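Local atomic coordinates of putative tetR-family transcriptional regulator (Streptomyces coelicolor, PDB entry 3FIW), a protein that probably binds operator DNA through a helix-turn-helix motif and regulates transcription, as TetR-family repressors do. Residues A85-W99 with R132-V145. Residues are numbered along the deposited sequence; the frame is centred on the assembly and turned at random.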
loop_
_atom_site.group_PDB
_atom_site.type_symbol
_atom_site.label_atom_id
_atom_site.label_comp_id
_atom_site.label_asym_id
_atom_site.label_seq_id
_atom_site.Cartn_x
_atom_site.Cartn_y
_atom_site.Cartn_z
ATOM N N ALA A 85 -15.824 5.880 9.793
ATOM C CA ALA A 85 -17.012 6.710 9.579
ATOM C C ALA A 85 -17.686 7.099 10.858
ATOM O O ALA A 85 -18.492 8.029 10.894
ATOM C CB ALA A 85 -17.999 5.987 8.676
ATOM N N ALA A 86 -17.408 6.363 11.924
ATOM C CA ALA A 86 -17.995 6.701 13.228
ATOM C C ALA A 86 -17.310 7.889 13.912
ATOM O O ALA A 86 -17.780 8.344 14.943
ATOM C CB ALA A 86 -17.970 5.484 14.159
ATOM N N GLU A 87 -16.191 8.382 13.370
ATOM C CA GLU A 87 -15.455 9.470 14.036
ATOM C C GLU A 87 -16.151 10.810 13.869
ATOM O O GLU A 87 -16.738 11.049 12.821
ATOM C CB GLU A 87 -14.048 9.569 13.473
ATOM C CG GLU A 87 -13.217 8.371 13.800
ATOM C CD GLU A 87 -12.678 8.432 15.179
ATOM O OE1 GLU A 87 -11.837 9.318 15.436
ATOM O OE2 GLU A 87 -13.063 7.600 16.015
ATOM N N PRO A 88 -16.056 11.707 14.879
ATOM C CA PRO A 88 -16.687 13.035 14.692
ATOM C C PRO A 88 -16.040 13.779 13.520
ATOM O O PRO A 88 -14.839 13.626 13.255
ATOM C CB PRO A 88 -16.396 13.776 15.997
ATOM C CG PRO A 88 -15.806 12.768 16.950
ATOM C CD PRO A 88 -15.354 11.576 16.174
ATOM N N LEU A 89 -16.855 14.510 12.789
ATOM C CA LEU A 89 -16.391 15.413 11.751
ATOM C C LEU A 89 -15.739 16.658 12.368
ATOM O O LEU A 89 -16.122 17.118 13.474
ATOM C CB LEU A 89 -17.561 15.820 10.832
ATOM C CG LEU A 89 -18.102 14.701 9.930
ATOM C CD1 LEU A 89 -19.390 15.054 9.217
ATOM C CD2 LEU A 89 -17.038 14.203 8.952
ATOM N N PRO A 90 -14.787 17.248 11.638
ATOM C CA PRO A 90 -14.092 18.381 12.223
ATOM C C PRO A 90 -15.021 19.626 12.326
ATOM O O PRO A 90 -15.882 19.814 11.467
ATOM C CB PRO A 90 -12.940 18.618 11.242
ATOM C CG PRO A 90 -13.377 18.024 9.936
ATOM C CD PRO A 90 -14.338 16.938 10.259
ATOM N N GLU A 91 -14.857 20.437 13.376
ATOM C CA GLU A 91 -15.617 21.663 13.516
ATOM C C GLU A 91 -14.733 22.859 13.354
ATOM O O GLU A 91 -13.643 22.892 13.910
ATOM C CB GLU A 91 -16.259 21.755 14.881
ATOM C CG GLU A 91 -17.698 21.296 14.901
ATOM C CD GLU A 91 -18.002 20.480 16.143
ATOM O OE1 GLU A 91 -17.047 19.940 16.767
ATOM O OE2 GLU A 91 -19.197 20.366 16.489
ATOM N N PRO A 92 -15.203 23.853 12.583
ATOM C CA PRO A 92 -14.659 25.214 12.564
ATOM C C PRO A 92 -14.119 25.680 13.907
ATOM O O PRO A 92 -14.780 25.558 14.962
ATOM C CB PRO A 92 -15.888 26.047 12.179
ATOM C CG PRO A 92 -16.476 25.192 11.136
ATOM C CD PRO A 92 -16.325 23.746 11.625
ATOM N N GLY A 93 -12.908 26.209 13.854
ATOM C CA GLY A 93 -12.271 26.649 15.063
ATOM C C GLY A 93 -11.298 25.604 15.553
ATOM O O GLY A 93 -10.366 25.958 16.273
ATOM N N GLU A 94 -11.480 24.326 15.204
ATOM C CA GLU A 94 -10.494 23.386 15.724
ATOM C C GLU A 94 -9.258 23.413 14.870
ATOM O O GLU A 94 -9.305 23.845 13.709
ATOM C CB GLU A 94 -11.014 21.985 16.038
ATOM C CG GLU A 94 -11.242 21.094 14.880
ATOM C CD GLU A 94 -11.699 19.725 15.311
ATOM O OE1 GLU A 94 -10.828 18.858 15.589
ATOM O OE2 GLU A 94 -12.923 19.510 15.360
ATOM N N ASP A 95 -8.152 23.028 15.504
ATOM C CA ASP A 95 -6.833 23.040 14.904
ATOM C C ASP A 95 -6.858 22.042 13.733
ATOM O O ASP A 95 -7.008 20.831 13.944
ATOM C CB ASP A 95 -5.783 22.667 15.967
ATOM C CG ASP A 95 -4.416 22.432 15.378
ATOM O OD1 ASP A 95 -4.087 23.119 14.389
ATOM O OD2 ASP A 95 -3.673 21.555 15.901
ATOM N N TRP A 96 -6.739 22.570 12.511
ATOM C CA TRP A 96 -6.863 21.774 11.316
ATOM C C TRP A 96 -5.691 20.808 11.266
ATOM O O TRP A 96 -5.792 19.808 10.613
ATOM C CB TRP A 96 -6.840 22.625 10.037
ATOM C CG TRP A 96 -5.437 23.116 9.641
ATOM C CD1 TRP A 96 -4.910 24.372 9.864
ATOM C CD2 TRP A 96 -4.391 22.348 9.005
ATOM N NE1 TRP A 96 -3.638 24.426 9.396
ATOM C CE2 TRP A 96 -3.281 23.199 8.870
ATOM C CE3 TRP A 96 -4.288 21.005 8.538
ATOM C CZ2 TRP A 96 -2.068 22.772 8.286
ATOM C CZ3 TRP A 96 -3.077 20.568 7.957
ATOM C CH2 TRP A 96 -1.978 21.466 7.834
ATOM N N HIS A 97 -4.584 21.185 11.908
ATOM C CA HIS A 97 -3.307 20.480 11.847
ATOM C C HIS A 97 -3.381 19.183 12.647
ATOM O O HIS A 97 -3.056 18.142 12.114
ATOM C CB HIS A 97 -2.162 21.392 12.319
ATOM C CG HIS A 97 -0.789 20.844 12.077
ATOM N ND1 HIS A 97 -0.492 19.493 12.130
ATOM C CD2 HIS A 97 0.394 21.474 11.853
ATOM C CE1 HIS A 97 0.803 19.318 11.917
ATOM N NE2 HIS A 97 1.361 20.503 11.726
ATOM N N GLY A 98 -3.787 19.278 13.911
ATOM C CA GLY A 98 -4.047 18.143 14.787
ATOM C C GLY A 98 -5.159 17.234 14.294
ATOM O O GLY A 98 -5.052 16.018 14.435
ATOM N N TRP A 99 -6.228 17.806 13.737
ATOM C CA TRP A 99 -7.282 17.027 13.130
ATOM C C TRP A 99 -6.737 16.230 11.944
ATOM O O TRP A 99 -6.999 15.028 11.812
ATOM C CB TRP A 99 -8.432 17.882 12.636
ATOM C CG TRP A 99 -9.434 17.023 11.839
ATOM C CD1 TRP A 99 -10.494 16.309 12.346
ATOM C CD2 TRP A 99 -9.410 16.742 10.418
ATOM N NE1 TRP A 99 -11.131 15.621 11.332
ATOM C CE2 TRP A 99 -10.508 15.892 10.143
ATOM C CE3 TRP A 99 -8.599 17.160 9.360
ATOM C CZ2 TRP A 99 -10.793 15.436 8.859
ATOM C CZ3 TRP A 99 -8.877 16.709 8.083
ATOM C CH2 TRP A 99 -9.962 15.855 7.837
ATOM N N ARG A 132 -19.170 13.135 3.733
ATOM C CA ARG A 132 -18.074 13.205 4.705
ATOM C C ARG A 132 -16.782 13.737 4.091
ATOM O O ARG A 132 -16.072 14.521 4.720
ATOM C CB ARG A 132 -17.800 11.830 5.330
ATOM C CG ARG A 132 -18.859 11.370 6.315
ATOM C CD ARG A 132 -18.418 10.106 7.058
ATOM N NE ARG A 132 -17.349 10.413 7.995
ATOM C CZ ARG A 132 -17.539 10.745 9.263
ATOM N NH1 ARG A 132 -18.775 10.787 9.766
ATOM N NH2 ARG A 132 -16.489 11.033 10.033
ATOM N N VAL A 133 -16.455 13.286 2.878
ATOM C CA VAL A 133 -15.228 13.727 2.204
ATOM C C VAL A 133 -15.305 15.240 1.954
ATOM O O VAL A 133 -14.311 15.944 2.087
ATOM C CB VAL A 133 -14.985 12.943 0.888
ATOM C CG1 VAL A 133 -13.814 13.535 0.091
ATOM C CG2 VAL A 133 -14.753 11.442 1.177
ATOM N N ARG A 134 -16.499 15.727 1.626
ATOM C CA ARG A 134 -16.707 17.135 1.297
ATOM C C ARG A 134 -16.668 18.005 2.536
ATOM O O ARG A 134 -16.203 19.137 2.475
ATOM C CB ARG A 134 -18.047 17.326 0.569
ATOM C CG ARG A 134 -18.365 18.762 0.084
ATOM C CD ARG A 134 -17.547 19.139 -1.161
ATOM N NE ARG A 134 -16.386 20.010 -0.903
ATOM C CZ ARG A 134 -15.110 19.716 -1.197
ATOM N NH1 ARG A 134 -14.774 18.550 -1.767
ATOM N NH2 ARG A 134 -14.153 20.609 -0.930
ATOM N N ARG A 135 -17.166 17.482 3.654
ATOM C CA ARG A 135 -17.192 18.238 4.917
ATOM C C ARG A 135 -15.762 18.407 5.494
ATOM O O ARG A 135 -15.381 19.500 5.949
ATOM C CB ARG A 135 -18.142 17.596 5.944
ATOM C CG ARG A 135 -19.626 17.598 5.538
ATOM C CD ARG A 135 -20.563 17.685 6.736
ATOM N NE ARG A 135 -21.935 17.356 6.340
ATOM C CZ ARG A 135 -22.949 18.226 6.242
ATOM N NH1 ARG A 135 -22.798 19.521 6.539
ATOM N NH2 ARG A 135 -24.144 17.784 5.862
ATOM N N LYS A 136 -15.001 17.317 5.441
ATOM C CA LYS A 136 -13.584 17.300 5.808
ATOM C C LYS A 136 -12.800 18.270 4.938
ATOM O O LYS A 136 -12.034 19.079 5.442
ATOM C CB LYS A 136 -13.024 15.884 5.686
ATOM C CG LYS A 136 -13.470 14.956 6.761
ATOM C CD LYS A 136 -12.899 13.553 6.538
ATOM C CE LYS A 136 -13.476 12.580 7.550
ATOM N NZ LYS A 136 -12.930 11.244 7.276
HETATM N N MSE A 137 -13.019 18.214 3.626
HETATM C CA MSE A 137 -12.351 19.137 2.729
HETATM C C MSE A 137 -12.719 20.592 2.993
HETATM O O MSE A 137 -11.822 21.432 3.010
HETATM C CB MSE A 137 -12.635 18.795 1.282
HETATM C CG MSE A 137 -11.543 19.292 0.357
HETATM SE SE MSE A 137 -9.913 18.239 0.665
HETATM C CE MSE A 137 -10.446 16.398 0.164
ATOM N N ASP A 138 -14.020 20.883 3.195
ATOM C CA ASP A 138 -14.501 22.232 3.532
ATOM C C ASP A 138 -13.851 22.783 4.781
ATOM O O ASP A 138 -13.444 23.947 4.816
ATOM C CB ASP A 138 -16.023 22.248 3.725
ATOM C CG ASP A 138 -16.788 22.192 2.401
ATOM O OD1 ASP A 138 -18.013 21.861 2.438
ATOM O OD2 ASP A 138 -16.153 22.481 1.340
ATOM N N PHE A 139 -13.752 21.946 5.808
ATOM C CA PHE A 139 -13.037 22.306 7.027
ATOM C C PHE A 139 -11.586 22.735 6.781
ATOM O O PHE A 139 -11.129 23.704 7.383
ATOM C CB PHE A 139 -13.074 21.144 8.012
ATOM C CG PHE A 139 -12.145 21.316 9.163
ATOM C CD1 PHE A 139 -12.466 22.198 10.213
ATOM C CD2 PHE A 139 -10.923 20.659 9.175
ATOM C CE1 PHE A 139 -11.582 22.385 11.304
ATOM C CE2 PHE A 139 -10.039 20.802 10.243
ATOM C CZ PHE A 139 -10.374 21.677 11.330
ATOM N N LEU A 140 -10.869 21.997 5.925
ATOM C CA LEU A 140 -9.463 22.280 5.626
ATOM C C LEU A 140 -9.360 23.588 4.836
ATOM O O LEU A 140 -8.479 24.414 5.072
ATOM C CB LEU A 140 -8.808 21.111 4.854
ATOM C CG LEU A 140 -8.387 19.854 5.639
ATOM C CD1 LEU A 140 -7.915 18.765 4.705
ATOM C CD2 LEU A 140 -7.279 20.200 6.670
ATOM N N VAL A 141 -10.256 23.766 3.885
ATOM C CA VAL A 141 -10.317 25.028 3.126
ATOM C C VAL A 141 -10.676 26.206 4.043
ATOM O O VAL A 141 -10.013 27.240 3.991
ATOM C CB VAL A 141 -11.309 24.939 1.949
ATOM C CG1 VAL A 141 -11.495 26.328 1.231
ATOM C CG2 VAL A 141 -10.917 23.816 0.969
ATOM N N ALA A 142 -11.711 26.064 4.875
ATOM C CA ALA A 142 -12.063 27.127 5.820
ATOM C C ALA A 142 -10.980 27.384 6.886
ATOM O O ALA A 142 -10.983 28.422 7.523
ATOM C CB ALA A 142 -13.441 26.895 6.457
ATOM N N SER A 143 -10.036 26.457 7.047
ATOM C CA SER A 143 -8.926 26.634 7.985
ATOM C C SER A 143 -7.749 27.351 7.310
ATOM O O SER A 143 -6.744 27.651 7.946
ATOM C CB SER A 143 -8.483 25.279 8.561
ATOM O OG SER A 143 -9.599 24.606 9.124
ATOM N N GLY A 144 -7.876 27.619 6.020
ATOM C CA GLY A 144 -6.815 28.307 5.316
ATOM C C GLY A 144 -5.888 27.426 4.505
ATOM O O GLY A 144 -4.999 27.952 3.847
ATOM N N VAL A 145 -6.054 26.097 4.557
ATOM C CA VAL A 145 -5.366 25.202 3.620
ATOM C C VAL A 145 -5.908 25.395 2.182
ATOM O O VAL A 145 -7.104 25.230 1.938
ATOM C CB VAL A 145 -5.470 23.669 4.043
ATOM C CG1 VAL A 145 -4.598 22.804 3.140
ATOM C CG2 VAL A 145 -5.124 23.443 5.538
HETATM O O HOH W 1 -19.763 11.933 12.496
#
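The carbonyl oxygen of Glu87 is gripped twice from the side of Arg132: NH2 donates to Glu87 O at 2.8 Å (158° at the hydrogen), and water 1, which accepts from NH1, donates a hydrogen bond to the same oxygen. Glu87 O and the water both lie at the edge of the guanidinium, near its plane. One flat face of that group carries Leu89 CD2, 3.4 Å from Arg132 NH2; Ala85 O sits over the other face, too badly angled to bond. A bend at chi3 (71°) turns the arginine tip toward the loop.

Further along, Phe139 is the hub. A chi1 of 168° swings CG away from the backbone N and carries the ring into the curl formed by Pro90, the Glu91–Glu94 type II turn and the start of helix 96-112. Pro90 CB rests over one face, 3.5 Å from the ring centroid, a CH-pi contact, while Glu94 O lies at the rim, near the ring plane. The ring also turns its edge to the face of Trp99, an edge-to-face pair. With an alanine here, the face Pro90 CB rests on would be gone and Trp99 would probably lose its edge-on neighbour, opening a gap under the turn.

Trp99 CZ2 packs on Lys136 CG at 3.4 Å; the lysine's NZ goes on to Asn103. Past the Schellman motif at Gly144, Val145 CG2 sits over Trp96, 3.8 Å from its six-membered ring centroid.

One direct hydrogen bond and a water bridge thus fix the loop's start, while the rest of the join relies on close-fitting proline and aromatic packing, which Val208 of the second subunit continues against Trp96 and Val145.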